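Local coordinates for dermonecrotic toxin (Pasteurella multocida, PDB 2EBF), which is a potent mitogen that induces bone resorption and is associated with atrophic rhinitis of pigs, represented by its C-terminal region with a thiol protease-like catalytic triad, at residues S42-G50 with L88-H96. Residues are numbered along the deposited sequence; the frame is centred on the assembly and turned at random.
Sequences SPFRIGLEG and LDERQGLMH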
loop_
_atom_site.group_PDB
_atom_site.type_symbol
_atom_site.label_atom_id
_atom_site.label_comp_id
_atom_site.label_asym_id
_atom_site.label_seq_id
_atom_site.Cartn_x
_atom_site.Cartn_y
_atom_site.Cartn_z
ATOM N N SER A 42 -10.274 -12.380 -20.773
ATOM C CA SER A 42 -9.989 -12.233 -19.349
ATOM C C SER A 42 -11.273 -12.309 -18.525
ATOM O O SER A 42 -12.271 -11.695 -18.903
ATOM C CB SER A 42 -9.307 -10.897 -19.079
ATOM O OG SER A 42 -9.033 -10.786 -17.694
ATOM N N PRO A 43 -11.256 -13.057 -17.394
ATOM C CA PRO A 43 -12.409 -13.009 -16.498
ATOM C C PRO A 43 -12.626 -11.621 -15.891
ATOM O O PRO A 43 -13.729 -11.328 -15.420
ATOM C CB PRO A 43 -12.038 -14.008 -15.381
ATOM C CG PRO A 43 -10.539 -14.097 -15.434
ATOM C CD PRO A 43 -10.202 -13.962 -16.889
ATOM N N PHE A 44 -11.596 -10.775 -15.916
ATOM C CA PHE A 44 -11.639 -9.472 -15.236
ATOM C C PHE A 44 -11.877 -8.308 -16.179
ATOM O O PHE A 44 -11.420 -7.194 -15.930
ATOM C CB PHE A 44 -10.357 -9.251 -14.417
ATOM C CG PHE A 44 -10.105 -10.338 -13.402
ATOM C CD1 PHE A 44 -8.819 -10.830 -13.184
ATOM C CD2 PHE A 44 -11.160 -10.888 -12.695
ATOM C CE1 PHE A 44 -8.587 -11.852 -12.250
ATOM C CE2 PHE A 44 -10.949 -11.933 -11.766
ATOM C CZ PHE A 44 -9.651 -12.402 -11.540
ATOM N N ARG A 45 -12.610 -8.554 -17.252
ATOM C CA ARG A 45 -12.756 -7.525 -18.281
ATOM C C ARG A 45 -13.837 -6.478 -17.944
ATOM O O ARG A 45 -14.006 -5.497 -18.667
ATOM C CB ARG A 45 -12.989 -8.166 -19.648
ATOM C CG ARG A 45 -14.227 -8.998 -19.741
ATOM C CD ARG A 45 -14.360 -9.598 -21.131
ATOM N NE ARG A 45 -15.622 -10.317 -21.250
ATOM C CZ ARG A 45 -15.825 -11.557 -20.819
ATOM N NH1 ARG A 45 -14.842 -12.250 -20.235
ATOM N NH2 ARG A 45 -17.019 -12.112 -20.976
ATOM N N ILE A 46 -14.544 -6.679 -16.831
ATOM C CA ILE A 46 -15.548 -5.697 -16.346
ATOM C C ILE A 46 -16.552 -5.366 -17.459
ATOM O O ILE A 46 -16.798 -4.197 -17.800
ATOM C CB ILE A 46 -14.887 -4.421 -15.731
ATOM C CG1 ILE A 46 -13.846 -4.803 -14.671
ATOM C CG2 ILE A 46 -15.914 -3.529 -15.061
ATOM C CD1 ILE A 46 -12.467 -4.637 -15.154
ATOM N N GLY A 47 -17.099 -6.426 -18.051
ATOM C CA GLY A 47 -18.012 -6.303 -19.179
ATOM C C GLY A 47 -19.324 -5.680 -18.751
ATOM O O GLY A 47 -19.807 -5.939 -17.637
ATOM N N LEU A 48 -19.897 -4.857 -19.633
ATOM C CA LEU A 48 -21.144 -4.142 -19.332
ATOM C C LEU A 48 -22.386 -4.696 -20.032
ATOM O O LEU A 48 -23.418 -4.037 -20.062
ATOM C CB LEU A 48 -20.986 -2.655 -19.639
ATOM C CG LEU A 48 -19.934 -1.921 -18.796
ATOM C CD1 LEU A 48 -19.760 -0.515 -19.293
ATOM C CD2 LEU A 48 -20.312 -1.945 -17.301
ATOM N N GLU A 49 -22.293 -5.916 -20.564
ATOM C CA GLU A 49 -23.421 -6.530 -21.284
ATOM C C GLU A 49 -24.664 -6.739 -20.425
ATOM O O GLU A 49 -25.778 -6.805 -20.947
ATOM C CB GLU A 49 -23.018 -7.855 -21.940
ATOM C CG GLU A 49 -21.969 -7.714 -23.029
ATOM C CD GLU A 49 -20.549 -7.963 -22.532
ATOM O OE1 GLU A 49 -19.742 -8.495 -23.328
ATOM O OE2 GLU A 49 -20.234 -7.640 -21.363
ATOM N N GLY A 50 -24.472 -6.852 -19.112
ATOM C CA GLY A 50 -25.590 -7.072 -18.206
ATOM C C GLY A 50 -25.990 -5.872 -17.370
ATOM O O GLY A 50 -26.726 -6.011 -16.390
ATOM N N LEU A 88 -10.527 0.246 -17.748
ATOM C CA LEU A 88 -11.263 -0.709 -16.930
ATOM C C LEU A 88 -11.195 -0.418 -15.434
ATOM O O LEU A 88 -12.179 -0.625 -14.720
ATOM C CB LEU A 88 -10.781 -2.133 -17.219
ATOM C CG LEU A 88 -11.500 -2.933 -18.325
ATOM C CD1 LEU A 88 -12.165 -2.085 -19.419
ATOM C CD2 LEU A 88 -10.569 -3.974 -18.922
ATOM N N ASP A 89 -10.035 0.040 -14.964
ATOM C CA ASP A 89 -9.880 0.417 -13.551
ATOM C C ASP A 89 -10.770 1.603 -13.186
ATOM O O ASP A 89 -11.336 1.661 -12.082
ATOM C CB ASP A 89 -8.416 0.732 -13.215
ATOM C CG ASP A 89 -8.195 0.898 -11.721
ATOM O OD1 ASP A 89 -8.082 -0.126 -11.005
ATOM O OD2 ASP A 89 -8.147 2.051 -11.265
ATOM N N GLU A 90 -10.885 2.562 -14.107
ATOM C CA GLU A 90 -11.789 3.676 -13.913
ATOM C C GLU A 90 -13.245 3.229 -13.995
ATOM O O GLU A 90 -14.077 3.653 -13.185
ATOM C CB GLU A 90 -11.500 4.788 -14.934
ATOM C CG GLU A 90 -10.204 5.507 -14.633
ATOM C CD GLU A 90 -9.875 6.582 -15.646
ATOM O OE1 GLU A 90 -10.749 6.925 -16.476
ATOM O OE2 GLU A 90 -8.731 7.082 -15.609
ATOM N N ARG A 91 -13.547 2.376 -14.978
ATOM C CA ARG A 91 -14.882 1.794 -15.128
ATOM C C ARG A 91 -15.371 1.146 -13.825
ATOM O O ARG A 91 -16.478 1.443 -13.356
ATOM C CB ARG A 91 -14.921 0.760 -16.263
ATOM C CG ARG A 91 -16.333 0.295 -16.590
ATOM C CD ARG A 91 -16.346 -0.812 -17.624
ATOM N NE ARG A 91 -15.990 -0.317 -18.954
ATOM C CZ ARG A 91 -15.839 -1.102 -20.018
ATOM N NH1 ARG A 91 -16.015 -2.417 -19.911
ATOM N NH2 ARG A 91 -15.496 -0.579 -21.183
ATOM N N GLN A 92 -14.563 0.269 -13.233
ATOM C CA GLN A 92 -15.008 -0.380 -11.984
ATOM C C GLN A 92 -15.109 0.641 -10.848
ATOM O O GLN A 92 -15.983 0.526 -9.995
ATOM C CB GLN A 92 -14.182 -1.620 -11.611
ATOM C CG GLN A 92 -12.699 -1.415 -11.244
ATOM C CD GLN A 92 -12.415 -1.393 -9.737
ATOM O OE1 GLN A 92 -11.289 -1.670 -9.301
ATOM N NE2 GLN A 92 -13.407 -1.029 -8.948
ATOM N N GLY A 93 -14.234 1.646 -10.857
ATOM C CA GLY A 93 -14.305 2.745 -9.873
ATOM C C GLY A 93 -15.625 3.486 -9.942
ATOM O O GLY A 93 -16.257 3.721 -8.921
ATOM N N LEU A 94 -16.022 3.870 -11.153
ATOM C CA LEU A 94 -17.312 4.517 -11.399
ATOM C C LEU A 94 -18.510 3.651 -11.008
ATOM O O LEU A 94 -19.512 4.156 -10.485
ATOM C CB LEU A 94 -17.422 4.912 -12.871
ATOM C CG LEU A 94 -16.498 6.050 -13.309
ATOM C CD1 LEU A 94 -16.369 6.070 -14.832
ATOM C CD2 LEU A 94 -16.973 7.410 -12.777
ATOM N N MET A 95 -18.411 2.357 -11.293
ATOM C CA MET A 95 -19.454 1.402 -10.889
ATOM C C MET A 95 -19.660 1.366 -9.386
ATOM O O MET A 95 -20.796 1.423 -8.917
ATOM C CB MET A 95 -19.144 0.018 -11.438
ATOM C CG MET A 95 -19.382 -0.039 -12.930
ATOM S SD MET A 95 -18.577 -1.406 -13.755
ATOM C CE MET A 95 -19.683 -2.761 -13.338
ATOM N N HIS A 96 -18.569 1.314 -8.630
ATOM C CA HIS A 96 -18.670 1.385 -7.166
ATOM C C HIS A 96 -19.291 2.717 -6.702
ATOM O O HIS A 96 -20.105 2.728 -5.786
ATOM C CB HIS A 96 -17.306 1.174 -6.498
ATOM C CG HIS A 96 -16.843 -0.257 -6.468
ATOM N ND1 HIS A 96 -15.783 -0.709 -7.223
ATOM C CD2 HIS A 96 -17.263 -1.324 -5.740
ATOM C CE1 HIS A 96 -15.574 -1.992 -6.970
ATOM N NE2 HIS A 96 -16.464 -2.391 -6.080
HETATM O O HOH W 1 -14.174 -4.970 -21.200
#
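The first turns of helix 88-108, in the membrane localization domain, are covered by the loop before helix 54-60, where Ile-46 and Leu-48 pack against Leu-88, Arg-91 and Met-95. Ile-46 reaches the helix with both branches: CD1 lies 3.7 Å from Leu-88 CB, while chi1 (-52°) sets CG1 beside the backbone N and CG2 anti to it, which sends CG2 to Met-95 SD at 3.6 Å. Leu-48 slides past Met-95 in the opposite direction, its CD2 4.0 Å from SD. Arg-91 runs past Ile-46, its CD 3.8 Å from Ile-46 CG2, extended until it bends at chi3 (-71°). Leu-88 CD1, from its own helix, sits over the centre of one guanidinium face, and Leu-48 CD1 covers the opposite face nearer the rim. From the edge, Arg-91 NH1 donates to Ile-46 O at 2.9 Å, though it stands above the carbonyl plane. A water donates to Arg-45 O and accepts only weakly from NH1. Arg-91 NH2 is also hydrogen-bonded to Ser-85 O, just ahead of the helix. Aliphatic cover on both faces and acceptors at NH1 and NH2 would restrict guanidinium rotation, so one arginine joins an irregular loop to a helix through neutral acceptors.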